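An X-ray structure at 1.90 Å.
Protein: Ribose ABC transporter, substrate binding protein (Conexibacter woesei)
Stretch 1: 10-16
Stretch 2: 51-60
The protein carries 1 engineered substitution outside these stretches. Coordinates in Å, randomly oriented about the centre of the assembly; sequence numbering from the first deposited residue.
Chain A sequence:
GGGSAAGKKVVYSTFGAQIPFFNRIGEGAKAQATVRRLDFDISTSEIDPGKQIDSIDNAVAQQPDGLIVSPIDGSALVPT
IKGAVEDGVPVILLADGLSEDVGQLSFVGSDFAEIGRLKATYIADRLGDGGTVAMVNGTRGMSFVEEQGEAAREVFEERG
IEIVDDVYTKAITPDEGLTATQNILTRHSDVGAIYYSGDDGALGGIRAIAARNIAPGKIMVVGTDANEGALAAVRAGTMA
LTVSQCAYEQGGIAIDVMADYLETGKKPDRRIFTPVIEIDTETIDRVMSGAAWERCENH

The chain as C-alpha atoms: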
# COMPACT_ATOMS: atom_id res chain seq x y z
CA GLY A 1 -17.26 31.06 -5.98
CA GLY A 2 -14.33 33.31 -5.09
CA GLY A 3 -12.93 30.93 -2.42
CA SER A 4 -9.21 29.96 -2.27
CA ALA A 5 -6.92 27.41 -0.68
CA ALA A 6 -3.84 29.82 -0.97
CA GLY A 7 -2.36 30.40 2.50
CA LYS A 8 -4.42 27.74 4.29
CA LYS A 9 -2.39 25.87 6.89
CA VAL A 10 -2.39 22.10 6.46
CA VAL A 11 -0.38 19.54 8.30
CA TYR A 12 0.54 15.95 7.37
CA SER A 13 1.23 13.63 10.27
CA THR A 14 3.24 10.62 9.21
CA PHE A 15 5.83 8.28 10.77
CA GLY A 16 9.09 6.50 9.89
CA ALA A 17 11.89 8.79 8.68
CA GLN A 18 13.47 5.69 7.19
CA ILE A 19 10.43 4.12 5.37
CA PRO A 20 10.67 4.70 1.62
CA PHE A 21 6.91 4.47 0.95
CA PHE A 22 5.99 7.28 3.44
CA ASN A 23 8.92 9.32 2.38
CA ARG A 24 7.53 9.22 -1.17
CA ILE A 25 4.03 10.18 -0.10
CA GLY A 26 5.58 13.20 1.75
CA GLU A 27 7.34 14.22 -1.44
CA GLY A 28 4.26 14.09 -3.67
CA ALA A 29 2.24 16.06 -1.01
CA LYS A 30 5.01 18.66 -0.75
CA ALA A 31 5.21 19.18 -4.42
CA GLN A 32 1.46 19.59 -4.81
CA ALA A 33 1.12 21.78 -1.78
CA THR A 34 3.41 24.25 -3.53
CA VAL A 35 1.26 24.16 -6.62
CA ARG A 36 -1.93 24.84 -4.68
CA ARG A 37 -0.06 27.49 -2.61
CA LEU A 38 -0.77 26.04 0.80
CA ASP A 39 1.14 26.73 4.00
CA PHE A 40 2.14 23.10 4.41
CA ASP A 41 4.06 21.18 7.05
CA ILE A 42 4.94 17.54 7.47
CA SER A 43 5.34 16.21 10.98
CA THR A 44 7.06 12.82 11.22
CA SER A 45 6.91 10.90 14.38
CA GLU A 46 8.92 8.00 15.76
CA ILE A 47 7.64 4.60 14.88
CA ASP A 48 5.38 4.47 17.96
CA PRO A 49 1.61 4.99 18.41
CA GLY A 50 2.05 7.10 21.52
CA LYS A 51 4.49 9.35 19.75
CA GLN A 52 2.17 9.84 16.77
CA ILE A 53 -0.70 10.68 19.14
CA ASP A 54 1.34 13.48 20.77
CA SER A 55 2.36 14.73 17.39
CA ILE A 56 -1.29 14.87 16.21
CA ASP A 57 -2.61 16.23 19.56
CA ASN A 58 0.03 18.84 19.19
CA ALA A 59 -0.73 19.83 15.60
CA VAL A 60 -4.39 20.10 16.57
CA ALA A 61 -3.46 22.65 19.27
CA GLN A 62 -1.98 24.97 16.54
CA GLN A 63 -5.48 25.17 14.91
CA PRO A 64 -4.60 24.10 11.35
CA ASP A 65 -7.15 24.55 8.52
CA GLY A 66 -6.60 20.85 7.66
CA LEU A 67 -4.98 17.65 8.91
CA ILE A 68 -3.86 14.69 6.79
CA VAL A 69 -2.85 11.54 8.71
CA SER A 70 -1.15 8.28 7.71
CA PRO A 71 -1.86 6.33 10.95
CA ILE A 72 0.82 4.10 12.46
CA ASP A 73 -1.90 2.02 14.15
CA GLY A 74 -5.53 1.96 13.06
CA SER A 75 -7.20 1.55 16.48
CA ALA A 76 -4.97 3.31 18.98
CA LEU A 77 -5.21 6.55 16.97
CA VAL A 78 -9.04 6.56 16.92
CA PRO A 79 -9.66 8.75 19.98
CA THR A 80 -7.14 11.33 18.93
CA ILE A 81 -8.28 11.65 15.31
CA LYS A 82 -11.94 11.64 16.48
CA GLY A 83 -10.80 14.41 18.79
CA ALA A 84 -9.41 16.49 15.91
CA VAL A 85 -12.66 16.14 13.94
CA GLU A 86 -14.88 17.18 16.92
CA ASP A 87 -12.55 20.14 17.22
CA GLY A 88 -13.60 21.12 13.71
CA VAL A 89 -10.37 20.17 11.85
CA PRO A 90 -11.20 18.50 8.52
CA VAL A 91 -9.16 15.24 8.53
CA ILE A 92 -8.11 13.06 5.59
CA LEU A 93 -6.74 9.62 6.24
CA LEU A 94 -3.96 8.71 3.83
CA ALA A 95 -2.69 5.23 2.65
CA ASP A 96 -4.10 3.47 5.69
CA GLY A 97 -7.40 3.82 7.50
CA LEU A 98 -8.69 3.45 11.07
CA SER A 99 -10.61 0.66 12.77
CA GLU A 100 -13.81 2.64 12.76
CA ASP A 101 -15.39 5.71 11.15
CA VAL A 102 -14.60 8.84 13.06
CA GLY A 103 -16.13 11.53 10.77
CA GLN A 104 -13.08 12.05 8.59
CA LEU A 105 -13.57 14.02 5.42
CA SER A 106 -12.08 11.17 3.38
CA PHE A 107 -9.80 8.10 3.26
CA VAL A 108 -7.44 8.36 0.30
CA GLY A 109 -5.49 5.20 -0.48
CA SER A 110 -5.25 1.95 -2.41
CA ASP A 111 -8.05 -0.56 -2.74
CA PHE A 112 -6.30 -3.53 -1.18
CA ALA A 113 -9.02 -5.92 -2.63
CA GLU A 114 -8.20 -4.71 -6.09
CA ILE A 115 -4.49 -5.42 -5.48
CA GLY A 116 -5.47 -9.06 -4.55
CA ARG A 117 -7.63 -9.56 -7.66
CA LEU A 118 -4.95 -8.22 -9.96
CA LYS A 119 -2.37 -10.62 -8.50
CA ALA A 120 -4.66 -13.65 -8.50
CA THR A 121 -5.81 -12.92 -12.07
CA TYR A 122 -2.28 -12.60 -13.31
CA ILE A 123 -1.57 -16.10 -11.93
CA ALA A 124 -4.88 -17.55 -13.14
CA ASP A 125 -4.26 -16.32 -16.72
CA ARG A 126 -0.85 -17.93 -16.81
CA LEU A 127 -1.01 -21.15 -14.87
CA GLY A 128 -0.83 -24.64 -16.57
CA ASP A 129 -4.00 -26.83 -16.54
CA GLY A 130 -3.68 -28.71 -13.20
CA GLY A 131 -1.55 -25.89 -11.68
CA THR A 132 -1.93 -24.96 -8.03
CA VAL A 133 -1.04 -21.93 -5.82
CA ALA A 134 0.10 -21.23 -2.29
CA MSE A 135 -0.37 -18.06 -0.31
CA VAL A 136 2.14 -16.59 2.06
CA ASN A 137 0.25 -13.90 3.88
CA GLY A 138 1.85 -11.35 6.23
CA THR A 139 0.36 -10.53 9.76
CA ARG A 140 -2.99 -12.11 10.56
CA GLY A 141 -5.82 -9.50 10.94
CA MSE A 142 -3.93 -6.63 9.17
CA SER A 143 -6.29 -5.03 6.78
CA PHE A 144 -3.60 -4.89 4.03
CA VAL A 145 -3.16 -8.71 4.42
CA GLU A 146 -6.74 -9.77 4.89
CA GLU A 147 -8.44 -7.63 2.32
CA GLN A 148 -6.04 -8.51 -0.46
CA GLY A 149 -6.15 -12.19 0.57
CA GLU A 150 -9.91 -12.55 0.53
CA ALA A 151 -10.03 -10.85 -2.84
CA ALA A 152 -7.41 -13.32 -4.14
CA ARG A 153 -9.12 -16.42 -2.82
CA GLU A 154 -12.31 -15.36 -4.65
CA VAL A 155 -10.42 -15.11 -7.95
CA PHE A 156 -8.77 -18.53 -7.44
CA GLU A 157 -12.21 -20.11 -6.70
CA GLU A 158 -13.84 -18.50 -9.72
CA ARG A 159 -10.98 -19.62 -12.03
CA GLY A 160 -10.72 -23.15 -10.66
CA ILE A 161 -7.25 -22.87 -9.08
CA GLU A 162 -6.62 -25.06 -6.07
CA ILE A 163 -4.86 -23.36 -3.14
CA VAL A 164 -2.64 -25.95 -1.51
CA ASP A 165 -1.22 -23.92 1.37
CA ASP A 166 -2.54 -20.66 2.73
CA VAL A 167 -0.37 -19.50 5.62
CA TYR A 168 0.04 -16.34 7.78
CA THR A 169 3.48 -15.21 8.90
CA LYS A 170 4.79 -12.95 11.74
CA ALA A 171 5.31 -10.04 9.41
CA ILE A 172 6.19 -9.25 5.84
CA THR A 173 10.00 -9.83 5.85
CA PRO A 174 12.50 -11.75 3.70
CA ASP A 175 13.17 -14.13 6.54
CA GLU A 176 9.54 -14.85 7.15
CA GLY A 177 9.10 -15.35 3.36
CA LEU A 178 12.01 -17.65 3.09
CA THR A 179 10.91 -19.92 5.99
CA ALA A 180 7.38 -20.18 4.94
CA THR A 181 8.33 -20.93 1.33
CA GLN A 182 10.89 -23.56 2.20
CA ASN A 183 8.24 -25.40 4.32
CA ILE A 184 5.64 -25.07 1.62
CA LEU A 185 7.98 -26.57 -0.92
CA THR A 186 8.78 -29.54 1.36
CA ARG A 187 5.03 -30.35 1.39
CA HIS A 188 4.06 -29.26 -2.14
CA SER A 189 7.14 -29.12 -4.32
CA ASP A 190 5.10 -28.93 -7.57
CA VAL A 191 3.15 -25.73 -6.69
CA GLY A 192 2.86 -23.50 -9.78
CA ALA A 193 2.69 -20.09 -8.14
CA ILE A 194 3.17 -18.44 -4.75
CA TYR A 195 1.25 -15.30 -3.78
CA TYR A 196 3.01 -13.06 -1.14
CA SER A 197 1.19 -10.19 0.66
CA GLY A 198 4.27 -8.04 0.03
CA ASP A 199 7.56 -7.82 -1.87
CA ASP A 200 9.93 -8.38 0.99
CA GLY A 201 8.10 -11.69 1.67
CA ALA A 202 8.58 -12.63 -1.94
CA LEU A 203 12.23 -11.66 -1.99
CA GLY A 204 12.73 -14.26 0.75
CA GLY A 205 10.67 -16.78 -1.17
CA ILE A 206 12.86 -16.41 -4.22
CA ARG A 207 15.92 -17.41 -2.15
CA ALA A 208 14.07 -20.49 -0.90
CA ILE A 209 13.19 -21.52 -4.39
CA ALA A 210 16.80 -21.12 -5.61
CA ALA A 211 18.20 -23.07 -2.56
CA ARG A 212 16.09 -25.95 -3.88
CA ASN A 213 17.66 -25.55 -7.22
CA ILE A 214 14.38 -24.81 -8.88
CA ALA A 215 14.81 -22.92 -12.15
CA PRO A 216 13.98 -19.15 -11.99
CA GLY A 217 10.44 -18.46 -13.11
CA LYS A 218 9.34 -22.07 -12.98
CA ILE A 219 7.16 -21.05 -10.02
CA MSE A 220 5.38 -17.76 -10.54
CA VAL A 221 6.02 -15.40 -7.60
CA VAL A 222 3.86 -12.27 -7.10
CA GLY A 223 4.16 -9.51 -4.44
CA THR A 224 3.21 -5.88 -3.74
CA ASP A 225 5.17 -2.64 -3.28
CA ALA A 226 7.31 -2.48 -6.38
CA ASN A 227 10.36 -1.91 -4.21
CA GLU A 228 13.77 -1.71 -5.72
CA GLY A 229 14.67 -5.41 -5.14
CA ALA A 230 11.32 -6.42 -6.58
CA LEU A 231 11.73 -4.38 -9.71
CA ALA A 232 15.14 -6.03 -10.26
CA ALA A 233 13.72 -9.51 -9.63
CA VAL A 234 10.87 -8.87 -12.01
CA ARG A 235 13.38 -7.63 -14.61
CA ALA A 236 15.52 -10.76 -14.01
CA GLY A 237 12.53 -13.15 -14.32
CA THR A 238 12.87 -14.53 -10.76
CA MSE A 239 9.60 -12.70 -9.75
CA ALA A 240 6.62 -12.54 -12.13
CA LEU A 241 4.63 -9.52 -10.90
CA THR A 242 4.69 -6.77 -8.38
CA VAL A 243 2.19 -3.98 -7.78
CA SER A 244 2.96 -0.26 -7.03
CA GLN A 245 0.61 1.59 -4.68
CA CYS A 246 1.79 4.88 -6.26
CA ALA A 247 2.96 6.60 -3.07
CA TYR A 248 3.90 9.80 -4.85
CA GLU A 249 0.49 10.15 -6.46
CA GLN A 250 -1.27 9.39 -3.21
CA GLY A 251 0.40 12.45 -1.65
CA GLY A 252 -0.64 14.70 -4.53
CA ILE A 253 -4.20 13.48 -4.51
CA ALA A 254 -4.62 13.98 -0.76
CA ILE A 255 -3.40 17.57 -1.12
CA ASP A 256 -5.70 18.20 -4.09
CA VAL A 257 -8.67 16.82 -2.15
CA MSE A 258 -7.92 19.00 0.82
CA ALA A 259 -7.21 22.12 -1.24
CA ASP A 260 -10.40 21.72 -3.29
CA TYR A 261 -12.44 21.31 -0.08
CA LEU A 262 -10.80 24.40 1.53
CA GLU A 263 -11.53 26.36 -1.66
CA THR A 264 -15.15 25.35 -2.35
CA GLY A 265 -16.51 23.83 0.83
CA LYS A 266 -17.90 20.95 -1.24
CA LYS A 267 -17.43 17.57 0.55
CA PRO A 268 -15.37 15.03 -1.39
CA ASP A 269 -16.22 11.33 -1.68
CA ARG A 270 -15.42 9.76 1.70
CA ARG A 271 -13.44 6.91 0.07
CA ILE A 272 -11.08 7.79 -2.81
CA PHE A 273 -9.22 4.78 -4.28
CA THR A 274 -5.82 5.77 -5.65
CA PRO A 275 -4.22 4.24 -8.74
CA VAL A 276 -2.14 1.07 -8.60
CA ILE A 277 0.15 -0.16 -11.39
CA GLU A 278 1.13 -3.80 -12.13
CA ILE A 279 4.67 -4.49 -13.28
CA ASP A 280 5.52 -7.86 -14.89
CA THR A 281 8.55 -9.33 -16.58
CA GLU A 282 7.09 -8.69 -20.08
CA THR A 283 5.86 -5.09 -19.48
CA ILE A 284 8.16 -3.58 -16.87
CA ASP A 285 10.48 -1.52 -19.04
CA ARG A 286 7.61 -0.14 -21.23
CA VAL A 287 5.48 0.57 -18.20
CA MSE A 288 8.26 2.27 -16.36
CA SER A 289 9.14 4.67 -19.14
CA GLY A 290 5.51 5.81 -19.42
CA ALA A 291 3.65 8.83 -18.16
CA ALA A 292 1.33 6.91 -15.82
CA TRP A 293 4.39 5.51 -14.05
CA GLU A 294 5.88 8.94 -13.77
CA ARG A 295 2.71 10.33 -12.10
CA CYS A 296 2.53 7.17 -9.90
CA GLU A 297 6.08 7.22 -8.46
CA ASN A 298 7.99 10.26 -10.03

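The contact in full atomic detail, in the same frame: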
# COMPACT_ATOMS: atom_id res chain seq x y z
N VAL A 10 -2.09 23.51 6.40
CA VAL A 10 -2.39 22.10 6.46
C VAL A 10 -1.17 21.37 6.94
O VAL A 10 -0.05 21.70 6.52
CB VAL A 10 -2.72 21.60 5.07
CG1 VAL A 10 -2.81 20.06 5.03
CG2 VAL A 10 -4.00 22.27 4.60
N VAL A 11 -1.41 20.37 7.77
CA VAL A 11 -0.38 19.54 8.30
C VAL A 11 -0.62 18.08 7.94
O VAL A 11 -1.74 17.60 8.06
CB VAL A 11 -0.39 19.63 9.80
CG1 VAL A 11 0.63 18.67 10.38
CG2 VAL A 11 -0.05 21.07 10.23
N TYR A 12 0.46 17.41 7.51
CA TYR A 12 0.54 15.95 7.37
C TYR A 12 1.37 15.29 8.46
O TYR A 12 2.61 15.44 8.47
CB TYR A 12 1.17 15.61 6.02
CG TYR A 12 1.30 14.15 5.69
CD1 TYR A 12 0.37 13.22 6.11
CD2 TYR A 12 2.29 13.73 4.84
CE1 TYR A 12 0.47 11.89 5.75
CE2 TYR A 12 2.42 12.40 4.49
CZ TYR A 12 1.49 11.51 4.94
OH TYR A 12 1.62 10.23 4.62
N SER A 13 0.68 14.49 9.28
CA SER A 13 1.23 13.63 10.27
C SER A 13 1.49 12.24 9.75
O SER A 13 0.53 11.48 9.44
CB SER A 13 0.31 13.52 11.48
OG SER A 13 0.59 12.30 12.18
N THR A 14 2.80 11.93 9.61
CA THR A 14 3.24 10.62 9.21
C THR A 14 4.27 10.07 10.23
O THR A 14 4.39 10.59 11.38
CB THR A 14 3.68 10.62 7.73
OG1 THR A 14 3.86 9.27 7.27
CG2 THR A 14 4.93 11.46 7.48
N PHE A 15 4.90 8.95 9.88
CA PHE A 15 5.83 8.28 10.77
C PHE A 15 6.94 7.65 9.91
O PHE A 15 6.84 7.62 8.66
CB PHE A 15 5.11 7.24 11.64
CG PHE A 15 4.44 6.15 10.85
CD1 PHE A 15 5.14 4.98 10.52
CD2 PHE A 15 3.12 6.31 10.41
CE1 PHE A 15 4.52 3.99 9.79
CE2 PHE A 15 2.52 5.31 9.67
CZ PHE A 15 3.21 4.16 9.37
N GLY A 16 8.01 7.22 10.57
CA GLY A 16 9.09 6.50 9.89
C GLY A 16 9.91 7.32 8.92
O GLY A 16 9.72 7.24 7.68
N LYS A 51 3.77 8.19 20.24
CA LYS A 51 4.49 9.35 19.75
C LYS A 51 3.65 10.05 18.66
O LYS A 51 3.66 11.31 18.52
CB LYS A 51 5.83 8.91 19.17
CG LYS A 51 7.01 9.79 19.54
CD LYS A 51 6.87 11.18 18.92
CE LYS A 51 8.23 11.77 18.57
NZ LYS A 51 8.73 11.29 17.26
N GLN A 52 2.98 9.24 17.85
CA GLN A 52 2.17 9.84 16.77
C GLN A 52 0.99 10.61 17.35
O GLN A 52 0.68 11.70 16.90
CB GLN A 52 1.67 8.82 15.73
CG GLN A 52 1.42 9.55 14.39
CD GLN A 52 0.87 8.69 13.25
OE1 GLN A 52 0.59 7.49 13.39
NE2 GLN A 52 0.71 9.35 12.10
N ILE A 53 0.37 10.03 18.37
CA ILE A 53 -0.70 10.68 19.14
C ILE A 53 -0.30 12.05 19.69
O ILE A 53 -1.06 13.01 19.57
CB ILE A 53 -1.17 9.77 20.25
CG1 ILE A 53 -1.90 8.60 19.63
CG2 ILE A 53 -2.09 10.51 21.21
CD1 ILE A 53 -2.26 7.52 20.62
N ASP A 54 0.90 12.17 20.26
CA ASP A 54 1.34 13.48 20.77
C ASP A 54 1.52 14.40 19.60
O ASP A 54 1.25 15.62 19.68
CB ASP A 54 2.71 13.43 21.49
CG ASP A 54 2.77 12.45 22.68
OD1 ASP A 54 1.73 12.10 23.29
OD2 ASP A 54 3.91 12.04 23.00
N SER A 55 2.04 13.85 18.51
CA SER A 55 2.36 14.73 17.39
C SER A 55 1.04 15.32 16.81
O SER A 55 0.96 16.51 16.49
CB SER A 55 3.17 14.00 16.34
OG SER A 55 3.39 14.83 15.23
N ILE A 56 0.00 14.49 16.77
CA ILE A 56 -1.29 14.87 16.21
C ILE A 56 -1.95 15.86 17.18
O ILE A 56 -2.33 16.98 16.77
CB ILE A 56 -2.19 13.64 16.04
CG1 ILE A 56 -1.73 12.88 14.78
CG2 ILE A 56 -3.66 14.04 15.93
CD1 ILE A 56 -2.33 11.52 14.65
N ASP A 57 -2.09 15.39 18.43
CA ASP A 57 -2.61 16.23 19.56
C ASP A 57 -1.97 17.58 19.51
O ASP A 57 -2.61 18.60 19.67
CB ASP A 57 -2.33 15.59 20.94
CG ASP A 57 -3.33 14.49 21.33
OD1 ASP A 57 -4.48 14.50 20.85
OD2 ASP A 57 -2.96 13.59 22.14
N ASN A 58 -0.68 17.60 19.24
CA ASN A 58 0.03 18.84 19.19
C ASN A 58 -0.30 19.69 17.98
O ASN A 58 -0.46 20.92 18.09
CB ASN A 58 1.53 18.57 19.22
CG ASN A 58 2.32 19.82 18.98
OD1 ASN A 58 2.15 20.83 19.68
ND2 ASN A 58 3.16 19.80 17.96
N ALA A 59 -0.38 19.06 16.80
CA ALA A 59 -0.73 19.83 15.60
C ALA A 59 -2.13 20.43 15.75
O ALA A 59 -2.37 21.56 15.36
CB ALA A 59 -0.64 18.98 14.34
N VAL A 60 -3.03 19.67 16.35
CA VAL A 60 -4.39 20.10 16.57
C VAL A 60 -4.45 21.37 17.43
O VAL A 60 -5.27 22.25 17.19
CB VAL A 60 -5.22 18.98 17.23
CG1 VAL A 60 -6.58 19.47 17.71
CG2 VAL A 60 -5.40 17.81 16.24
O HOH W 1 3.30 12.66 13.19

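Strand 10-15 and helix 51-60 run nearly antiparallel, their N-to-C directions 173° apart and their axes approaching to 9.0 Å. The contact is small, 245 Å² summed over both sides, and more than half of that area belongs to Gln52 (69 Å²) and Ser13 (60 Å²), both buried.

These two residues supply the hydrogen bond that joins the stretches directly. Gln52 NE2 donates to Ser13 OG at 3.0 Å with an N-H...O angle of 155°, close enough to linear for a sound bond. Both CA-to-CB bonds point toward the opposing stretch, and Gln52, with chi1 and chi2 both t, is extended, so its amide group reaches the strand although the strand CA nearest to Gln52 CA is Phe15 CA, at 7.2 Å. The amide also lies beside the Phe15 ring, with Gln52 OE1 4.1 Å from Phe15 CD2 in an oblique approach. A short hydroxyl suits position 13, where the CA atoms of Ser13 and Ile56 are only 6.6 Å apart: Ser13 OG packs 3.5 Å from Ile56 CG1. The CA-to-CB bond of Ile56 is directed sideways, but the end of its side chain comes nearer the strand.

Water 1 adds a second polar link. It lies 2.9 Å from Ser13 OG and 3.0 Å from Ser55 OG, and donates to Thr14 O at 3.0 Å, so Ser55, whose OG stays 4.9 Å from Ser13 OG, is connected through the water.

Ala59 (31 Å²) closes the other end of the contact. Its CB meets Val11 CG1 at 4.2 Å, an apolar pairing in which the small methyl fits a CA separation of 7.3 Å between Val11 and Ala59. On the strand, alternation places Val11, Ser13 and Phe15 toward the helix, whereas the CA-to-CB bond of Thr14 points away.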